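Local atomic coordinates of sensor histidine kinase (Rhodopseudomonas palustris, PDB entry 3VA9), a protein that probably autophosphorylates on a histidine with ATP in a two-component signalling pathway, the part modelled being its sensor domain. Residues A59-L64 with E83-T88. Numbering follows the deposited sequence.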
ATOM      1  N   ALA A  59      -5.033  -2.734   7.864  1.00 33.61           N
ATOM      2  CA  ALA A  59      -5.904  -3.352   6.872  1.00 34.61           C
ATOM      3  C   ALA A  59      -5.102  -3.828   5.659  1.00 34.28           C
ATOM      4  O   ALA A  59      -5.360  -4.898   5.103  1.00 40.34           O
ATOM      5  CB  ALA A  59      -7.013  -2.381   6.453  1.00 32.44           C
ATOM      6  N   LEU A  60      -4.117  -3.036   5.262  1.00 31.64           N
ATOM      7  CA  LEU A  60      -3.227  -3.421   4.172  1.00 30.08           C
ATOM      8  C   LEU A  60      -2.519  -4.741   4.473  1.00 35.64           C
ATOM      9  O   LEU A  60      -2.519  -5.664   3.652  1.00 35.56           O
ATOM     10  CB  LEU A  60      -2.195  -2.325   3.929  1.00 25.45           C
ATOM     11  CG  LEU A  60      -1.147  -2.529   2.830  1.00 34.71           C
ATOM     12  CD1 LEU A  60      -1.777  -2.874   1.489  1.00 26.12           C
ATOM     13  CD2 LEU A  60      -0.264  -1.285   2.707  1.00 39.37           C
ATOM     14  N   ALA A  61      -1.902  -4.817   5.647  1.00 30.97           N
ATOM     15  CA  ALA A  61      -1.211  -6.031   6.058  1.00 34.74           C
ATOM     16  C   ALA A  61      -2.170  -7.230   6.016  1.00 35.61           C
ATOM     17  O   ALA A  61      -1.846  -8.265   5.437  1.00 37.37           O
ATOM     18  CB  ALA A  61      -0.606  -5.857   7.453  1.00 31.03           C
ATOM     19  N   ALA A  62      -3.356  -7.068   6.600  1.00 31.48           N
ATOM     20  CA  ALA A  62      -4.350  -8.143   6.627  1.00 39.78           C
ATOM     21  C   ALA A  62      -4.818  -8.540   5.224  1.00 44.11           C
ATOM     22  O   ALA A  62      -4.977  -9.721   4.930  1.00 47.49           O
ATOM     23  CB  ALA A  62      -5.534  -7.756   7.493  1.00 38.48           C
ATOM     24  N   ARG A  63      -5.028  -7.551   4.360  1.00 44.20           N
ATOM     25  CA  ARG A  63      -5.457  -7.814   2.986  1.00 38.81           C
ATOM     26  C   ARG A  63      -4.362  -8.457   2.140  1.00 41.77           C
ATOM     27  O   ARG A  63      -4.650  -9.286   1.274  1.00 44.18           O
ATOM     28  CB  ARG A  63      -5.965  -6.532   2.331  1.00 38.16           C
ATOM     29  CG  ARG A  63      -7.257  -6.048   2.947  1.00 43.21           C
ATOM     30  CD  ARG A  63      -7.639  -4.658   2.496  1.00 47.25           C
ATOM     31  NE  ARG A  63      -8.760  -4.156   3.291  1.00 49.98           N
ATOM     32  CZ  ARG A  63      -9.272  -2.934   3.183  1.00 47.76           C
ATOM     33  NH1 ARG A  63      -8.768  -2.071   2.310  1.00 43.38           N
ATOM     34  NH2 ARG A  63     -10.286  -2.576   3.955  1.00 50.09           N
ATOM     35  N   LEU A  64      -3.110  -8.075   2.390  1.00 34.06           N
ATOM     36  CA  LEU A  64      -1.978  -8.728   1.741  1.00 37.56           C
ATOM     37  C   LEU A  64      -1.847 -10.187   2.187  1.00 42.70           C
ATOM     38  O   LEU A  64      -1.611 -11.065   1.357  1.00 42.07           O
ATOM     39  CB  LEU A  64      -0.669  -7.968   1.996  1.00 32.23           C
ATOM     40  CG  LEU A  64      -0.518  -6.637   1.244  1.00 37.99           C
ATOM     41  CD1 LEU A  64       0.527  -5.737   1.884  1.00 31.34           C
ATOM     42  CD2 LEU A  64      -0.215  -6.860  -0.233  1.00 31.15           C
ATOM     43  N   GLU A  83       6.566  -9.548  -4.604  1.00 37.20           N
ATOM     44  CA  GLU A  83       7.112  -8.299  -5.127  1.00 45.80           C
ATOM     45  C   GLU A  83       6.323  -7.067  -4.677  1.00 39.48           C
ATOM     46  O   GLU A  83       6.911  -6.095  -4.195  1.00 38.33           O
ATOM     47  CB  GLU A  83       7.238  -8.375  -6.652  1.00 49.18           C
ATOM     48  CG  GLU A  83       8.370  -9.304  -7.085  1.00 61.01           C
ATOM     49  CD  GLU A  83       8.094 -10.047  -8.385  1.00 71.06           C
ATOM     50  OE1 GLU A  83       7.223  -9.609  -9.168  1.00 73.29           O
ATOM     51  OE2 GLU A  83       8.764 -11.077  -8.621  1.00 72.58           O
ATOM     52  N   LEU A  84       4.999  -7.116  -4.819  1.00 36.83           N
ATOM     53  CA  LEU A  84       4.135  -6.038  -4.330  1.00 31.91           C
ATOM     54  C   LEU A  84       4.419  -5.753  -2.850  1.00 31.39           C
ATOM     55  O   LEU A  84       4.593  -4.603  -2.444  1.00 36.95           O
ATOM     56  CB  LEU A  84       2.657  -6.405  -4.506  1.00 31.23           C
ATOM     57  CG  LEU A  84       1.667  -5.427  -3.863  1.00 40.09           C
ATOM     58  CD1 LEU A  84       1.702  -4.091  -4.581  1.00 33.46           C
ATOM     59  CD2 LEU A  84       0.247  -5.988  -3.851  1.00 42.48           C
ATOM     60  N   ARG A  85       4.481  -6.822  -2.059  1.00 24.75           N
ATOM     61  CA  ARG A  85       4.691  -6.725  -0.616  1.00 29.94           C
ATOM     62  C   ARG A  85       5.996  -6.039  -0.239  1.00 26.92           C
ATOM     63  O   ARG A  85       6.042  -5.264   0.718  1.00 32.47           O
ATOM     64  CB  ARG A  85       4.667  -8.116   0.013  1.00 34.88           C
ATOM     65  CG  ARG A  85       4.793  -8.076   1.516  1.00 47.16           C
ATOM     66  CD  ARG A  85       3.484  -8.491   2.150  1.00 53.82           C
ATOM     67  NE  ARG A  85       3.286  -7.905   3.470  1.00 50.94           N
ATOM     68  CZ  ARG A  85       2.528  -8.461   4.409  1.00 47.57           C
ATOM     69  NH1 ARG A  85       1.923  -9.619   4.167  1.00 34.16           N
ATOM     70  NH2 ARG A  85       2.382  -7.866   5.585  1.00 50.83           N
ATOM     71  N   LEU A  86       7.060  -6.349  -0.977  1.00 25.84           N
ATOM     72  CA  LEU A  86       8.325  -5.649  -0.813  1.00 27.82           C
ATOM     73  C   LEU A  86       8.104  -4.151  -0.991  1.00 31.43           C
ATOM     74  O   LEU A  86       8.557  -3.337  -0.179  1.00 33.23           O
ATOM     75  CB  LEU A  86       9.365  -6.145  -1.830  1.00 33.05           C
ATOM     76  CG  LEU A  86      10.714  -5.400  -1.859  1.00 34.28           C
ATOM     77  CD1 LEU A  86      11.398  -5.460  -0.496  1.00 33.51           C
ATOM     78  CD2 LEU A  86      11.642  -5.955  -2.936  1.00 30.50           C
ATOM     79  N   LEU A  87       7.408  -3.801  -2.068  1.00 30.34           N
ATOM     80  CA  LEU A  87       7.156  -2.405  -2.412  1.00 27.16           C
ATOM     81  C   LEU A  87       6.273  -1.732  -1.362  1.00 30.39           C
ATOM     82  O   LEU A  87       6.543  -0.606  -0.957  1.00 29.27           O
ATOM     83  CB  LEU A  87       6.516  -2.301  -3.806  1.00 23.41           C
ATOM     84  CG  LEU A  87       7.392  -2.668  -5.022  1.00 35.80           C
ATOM     85  CD1 LEU A  87       6.573  -2.780  -6.305  1.00 32.95           C
ATOM     86  CD2 LEU A  87       8.538  -1.682  -5.214  1.00 31.01           C
ATOM     87  N   THR A  88       5.227  -2.423  -0.910  1.00 27.69           N
ATOM     88  CA  THR A  88       4.330  -1.837   0.092  1.00 20.85           C
ATOM     89  C   THR A  88       5.004  -1.720   1.468  1.00 23.90           C
ATOM     90  O   THR A  88       4.745  -0.772   2.200  1.00 27.96           O
ATOM     91  CB  THR A  88       2.957  -2.567   0.192  1.00 20.58           C
ATOM     92  OG1 THR A  88       3.146  -3.926   0.595  1.00 27.66           O
ATOM     93  CG2 THR A  88       2.235  -2.546  -1.139  1.00 21.06           C
TER
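Leu64 reaches from helix 47-70 into the angle between Arg85, Leu84 and Thr88 of helix 75-101, and following it outward from the backbone takes in most of this contact. Its CB sits 3.6 Å above one face of the Arg85 guanidinium, displaced toward the rim, where the nearest atom is NH1 of Arg85. CG lies anti to the carbonyl carbon (chi1 -73°), and from it the two methyls part. One, CD1, comes 3.4 Å from Thr88 OG1 and also lies against CD and NE of Arg85; the second, CD2, meets Leu84 CD2 at 3.8 Å, the two leucine side chains crossing obliquely. One turn back along helix 47-70, Leu60 adds a looser touch, its CD2 lying 4.3 Å from Thr88 CB.

Arg85 lies alongside Leu64. Its CG is anti to the backbone N (chi1 -176°), and the chain bends at chi2, where CD lies against Leu64. Farther out, NH2 lies 4.1 Å from Ala61 CB, while NH1 forms a salt bridge with Asp65, on the same helix as Leu64. An alanine in place of Arg85 would probably leave Asp65 without this positive partner and uncover the flank of Leu64 that the guanidinium now overlies.

The same leucines also touch two further helices: Leu60 and Leu64 meet Ile27 of helix 18-44, and Leu84 rests on Leu129 of helix 121-142. The axes of the two short segments run antiparallel at 169° and come no closer than 11.7 Å, so side chains rather than close backbones bridge the gap. In this protein the Arg85-Asp65 salt bridge lies beside the leucines; the apolar packing between successive antiparallel helices is that of a four-helix bundle, here the CHASE3-type sensor domain.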